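Local coordinates for protein gamma-glutamyl-gamma-aminobutyrate hydrolase PuuD (Escherichia coli, PDB 6VTV) that hydrolyses the gamma-glutamyl linkage of gamma-glutamyl-gamma-aminobutyrate, releasing 4-aminobutanoate and glutamate in the last step of the route from putrescine to 4-aminobutanoate, at residues P159-V165 with S179-S185. Numbering follows the deposited sequence.
Sequences PSHEVQV and SNFWVNS. With MN (manganese (II) ion), chain D.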
ATOM      1  N   PRO B 159      -1.290  -7.276  27.235  1.00 36.51           N
ATOM      2  CA  PRO B 159      -2.443  -6.683  27.925  1.00 34.99           C
ATOM      3  C   PRO B 159      -2.014  -5.577  28.877  1.00 30.01           C
ATOM      4  O   PRO B 159      -1.032  -5.704  29.609  1.00 31.79           O
ATOM      5  CB  PRO B 159      -3.051  -7.870  28.677  1.00 37.50           C
ATOM      6  CG  PRO B 159      -2.685  -9.049  27.854  1.00 41.04           C
ATOM      7  CD  PRO B 159      -1.338  -8.750  27.255  1.00 32.14           C
ATOM      8  N   SER B 160      -2.760  -4.476  28.856  1.00 28.52           N
ATOM      9  CA  SER B 160      -2.405  -3.283  29.614  1.00 34.97           C
ATOM     10  C   SER B 160      -3.455  -2.907  30.646  1.00 34.50           C
ATOM     11  O   SER B 160      -3.115  -2.660  31.809  1.00 31.11           O
ATOM     12  CB  SER B 160      -2.172  -2.104  28.654  1.00 26.91           C
ATOM     13  OG  SER B 160      -1.532  -1.030  29.320  1.00 27.63           O
ATOM     14  N   HIS B 161      -4.721  -2.840  30.248  1.00 28.18           N
ATOM     15  CA  HIS B 161      -5.801  -2.489  31.156  1.00 28.98           C
ATOM     16  C   HIS B 161      -7.091  -3.106  30.634  1.00 28.46           C
ATOM     17  O   HIS B 161      -7.164  -3.584  29.498  1.00 27.20           O
ATOM     18  CB  HIS B 161      -5.937  -0.968  31.302  1.00 28.27           C
ATOM     19  CG  HIS B 161      -6.249  -0.264  30.018  1.00 25.96           C
ATOM     20  ND1 HIS B 161      -7.478  -0.352  29.400  1.00 27.27           N
ATOM     21  CD2 HIS B 161      -5.491   0.539  29.235  1.00 24.73           C
ATOM     22  CE1 HIS B 161      -7.463   0.365  28.291  1.00 26.56           C
ATOM     23  NE2 HIS B 161      -6.269   0.916  28.168  1.00 25.63           N
ATOM     24  N   GLU B 162      -8.115  -3.093  31.479  1.00 29.78           N
ATOM     25  CA  GLU B 162      -9.411  -3.618  31.086  1.00 34.01           C
ATOM     26  C   GLU B 162     -10.261  -2.523  30.449  1.00 33.65           C
ATOM     27  O   GLU B 162      -9.963  -1.331  30.538  1.00 30.92           O
ATOM     28  CB  GLU B 162     -10.136  -4.221  32.289  1.00 33.56           C
ATOM     29  CG  GLU B 162      -9.330  -5.255  33.048  1.00 36.13           C
ATOM     30  CD  GLU B 162      -9.995  -5.670  34.345  1.00 44.74           C
ATOM     31  OE1 GLU B 162     -10.706  -6.696  34.348  1.00 49.73           O
ATOM     32  OE2 GLU B 162      -9.807  -4.968  35.361  1.00 48.78           O
ATOM     33  N   VAL B 163     -11.328  -2.953  29.779  1.00 27.98           N
ATOM     34  CA  VAL B 163     -12.358  -2.055  29.273  1.00 30.81           C
ATOM     35  C   VAL B 163     -13.710  -2.690  29.564  1.00 32.87           C
ATOM     36  O   VAL B 163     -13.853  -3.916  29.581  1.00 35.85           O
ATOM     37  CB  VAL B 163     -12.210  -1.760  27.760  1.00 30.85           C
ATOM     38  CG1 VAL B 163     -10.959  -0.939  27.488  1.00 23.57           C
ATOM     39  CG2 VAL B 163     -12.183  -3.050  26.967  1.00 33.72           C
ATOM     40  N   GLN B 164     -14.707  -1.844  29.806  1.00 30.07           N
ATOM     41  CA  GLN B 164     -16.064  -2.288  30.087  1.00 35.41           C
ATOM     42  C   GLN B 164     -16.981  -1.860  28.951  1.00 40.40           C
ATOM     43  O   GLN B 164     -17.045  -0.674  28.614  1.00 37.12           O
ATOM     44  CB  GLN B 164     -16.564  -1.723  31.417  1.00 35.94           C
ATOM     45  CG  GLN B 164     -17.967  -2.169  31.785  1.00 44.47           C
ATOM     46  CD  GLN B 164     -18.196  -2.183  33.281  1.00 56.08           C
ATOM     47  OE1 GLN B 164     -18.881  -1.316  33.823  1.00 62.36           O
ATOM     48  NE2 GLN B 164     -17.623  -3.170  33.959  1.00 58.63           N
ATOM     49  N   VAL B 165     -17.690  -2.828  28.371  1.00 40.20           N
ATOM     50  CA  VAL B 165     -18.547  -2.554  27.225  1.00 37.64           C
ATOM     51  C   VAL B 165     -19.786  -1.794  27.681  1.00 36.52           C
ATOM     52  O   VAL B 165     -20.425  -2.154  28.678  1.00 35.14           O
ATOM     53  CB  VAL B 165     -18.931  -3.862  26.517  1.00 41.92           C
ATOM     54  CG1 VAL B 165     -19.967  -3.602  25.433  1.00 44.03           C
ATOM     55  CG2 VAL B 165     -17.697  -4.529  25.932  1.00 39.00           C
ATOM     56  N   SER B 179     -18.742  -8.532  28.793  1.00 72.23           N
ATOM     57  CA  SER B 179     -18.923  -7.110  29.050  1.00 66.43           C
ATOM     58  C   SER B 179     -17.652  -6.451  29.567  1.00 61.02           C
ATOM     59  O   SER B 179     -17.627  -5.226  29.738  1.00 59.18           O
ATOM     60  CB  SER B 179     -20.058  -6.890  30.059  1.00 66.90           C
ATOM     61  OG  SER B 179     -19.837  -7.637  31.241  1.00 70.61           O
ATOM     62  N   ASN B 180     -16.653  -7.255  29.857  1.00 56.73           N
ATOM     63  CA  ASN B 180     -15.421  -6.770  30.384  1.00 52.81           C
ATOM     64  C   ASN B 180     -14.286  -7.638  29.897  1.00 49.05           C
ATOM     65  O   ASN B 180     -14.422  -8.824  29.950  1.00 48.08           O
ATOM     66  CB  ASN B 180     -15.537  -6.931  31.863  1.00 58.31           C
ATOM     67  CG  ASN B 180     -15.274  -5.689  32.584  1.00 62.81           C
ATOM     68  OD1 ASN B 180     -16.163  -5.054  33.083  1.00 65.65           O
ATOM     69  ND2 ASN B 180     -14.045  -5.333  32.659  1.00 63.97           N
ATOM     70  N   PHE B 181     -13.154  -7.076  29.492  1.00 42.29           N
ATOM     71  CA  PHE B 181     -12.035  -7.868  28.999  1.00 41.04           C
ATOM     72  C   PHE B 181     -10.779  -7.011  28.980  1.00 34.94           C
ATOM     73  O   PHE B 181     -10.830  -5.788  29.129  1.00 34.13           O
ATOM     74  CB  PHE B 181     -12.323  -8.441  27.609  1.00 40.47           C
ATOM     75  CG  PHE B 181     -12.831  -7.427  26.626  1.00 37.25           C
ATOM     76  CD1 PHE B 181     -11.949  -6.706  25.838  1.00 39.22           C
ATOM     77  CD2 PHE B 181     -14.189  -7.199  26.485  1.00 42.17           C
ATOM     78  CE1 PHE B 181     -12.414  -5.775  24.928  1.00 44.23           C
ATOM     79  CE2 PHE B 181     -14.659  -6.269  25.577  1.00 46.85           C
ATOM     80  CZ  PHE B 181     -13.770  -5.554  24.799  1.00 47.04           C
ATOM     81  N   TRP B 182      -9.645  -7.679  28.784  1.00 33.26           N
ATOM     82  CA  TRP B 182      -8.343  -7.029  28.761  1.00 30.64           C
ATOM     83  C   TRP B 182      -7.989  -6.590  27.348  1.00 31.16           C
ATOM     84  O   TRP B 182      -8.291  -7.284  26.373  1.00 31.37           O
ATOM     85  CB  TRP B 182      -7.263  -7.972  29.294  1.00 31.69           C
ATOM     86  CG  TRP B 182      -7.333  -8.199  30.768  1.00 37.18           C
ATOM     87  CD1 TRP B 182      -7.950  -9.232  31.412  1.00 35.73           C
ATOM     88  CD2 TRP B 182      -6.760  -7.375  31.790  1.00 35.04           C
ATOM     89  NE1 TRP B 182      -7.797  -9.103  32.770  1.00 36.86           N
ATOM     90  CE2 TRP B 182      -7.070  -7.970  33.029  1.00 38.74           C
ATOM     91  CE3 TRP B 182      -6.015  -6.192  31.777  1.00 33.75           C
ATOM     92  CZ2 TRP B 182      -6.662  -7.422  34.242  1.00 40.42           C
ATOM     93  CZ3 TRP B 182      -5.611  -5.649  32.982  1.00 37.85           C
ATOM     94  CH2 TRP B 182      -5.935  -6.264  34.199  1.00 39.23           C
ATOM     95  N   VAL B 183      -7.344  -5.430  27.247  1.00 31.33           N
ATOM     96  CA  VAL B 183      -6.855  -4.906  25.978  1.00 32.85           C
ATOM     97  C   VAL B 183      -5.455  -4.354  26.196  1.00 33.23           C
ATOM     98  O   VAL B 183      -5.085  -3.971  27.311  1.00 33.74           O
ATOM     99  CB  VAL B 183      -7.780  -3.808  25.401  1.00 29.75           C
ATOM    100  CG1 VAL B 183      -9.173  -4.357  25.130  1.00 31.76           C
ATOM    101  CG2 VAL B 183      -7.844  -2.614  26.342  1.00 28.21           C
ATOM    102  N   ASN B 184      -4.665  -4.327  25.125  1.00 30.43           N
ATOM    103  CA  ASN B 184      -3.399  -3.616  25.175  1.00 29.69           C
ATOM    104  C   ASN B 184      -3.652  -2.112  25.080  1.00 27.44           C
ATOM    105  O   ASN B 184      -4.777  -1.657  24.864  1.00 26.62           O
ATOM    106  CB  ASN B 184      -2.459  -4.098  24.066  1.00 25.99           C
ATOM    107  CG  ASN B 184      -3.111  -4.093  22.693  1.00 24.09           C
ATOM    108  OD1 ASN B 184      -3.984  -3.275  22.406  1.00 26.13           O
ATOM    109  ND2 ASN B 184      -2.681  -5.010  21.834  1.00 25.60           N
ATOM    110  N   SER B 185      -2.592  -1.329  25.252  1.00 25.02           N
ATOM    111  CA  SER B 185      -2.727   0.125  25.240  1.00 20.88           C
ATOM    112  C   SER B 185      -1.407   0.732  24.795  1.00 24.34           C
ATOM    113  O   SER B 185      -0.379   0.528  25.446  1.00 26.17           O
ATOM    114  CB  SER B 185      -3.130   0.649  26.622  1.00 21.21           C
ATOM    115  OG  SER B 185      -3.579   1.993  26.561  1.00 21.18           O
TER
HETATM  116 MN    MN D 301      -5.765   2.500  26.591  1.00 26.30          MN
HETATM  117  O   HOH W   1       0.377   0.210  28.096  1.00 39.21           O
HETATM  118  O   HOH W   2      -6.100   1.026  24.862  1.00 22.08           O
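Ser160 and His161 both donate their backbone N to Val183 O, at 2.8 Å and 3.2 Å respectively, which defines a classic beta bulge. A water bridges Ser160 OG and Ser185 O beside it. With CG set between its backbone N and carbonyl carbon (chi1 61°), His161 turns its ring so that NE2 binds manganese at 2.3 Å; Ser185 OG binds the same ion at 2.2 Å. Both ring nitrogens together hold the imidazole, ND1 donating to Glu162 O from above its carbonyl plane. On the sheet face bearing Trp182, Glu162 lays CG over the centre of the six-membered ring, 3.4 Å from its centroid and 5° off the normal, a CH-pi contact. Val163 and Phe181 form an antiparallel hydrogen-bonded pair, N to O in both directions, while Val163 CG2 sits over one face of the Phe181 ring and CG1 meets Val183 CG2. Gln164 NE2 lies 2.5 Å from Asn180 OD1, too short for a bond that is not doubtful. Val165 N bonds Ser179 O, and its CG2 reaches the Phe181 edge at CE2, 3.5 Å away. Together these form an antiparallel strand pair whose bulged end supplies two ligands to the manganese site completed by His145, His187, Glu210 and a water.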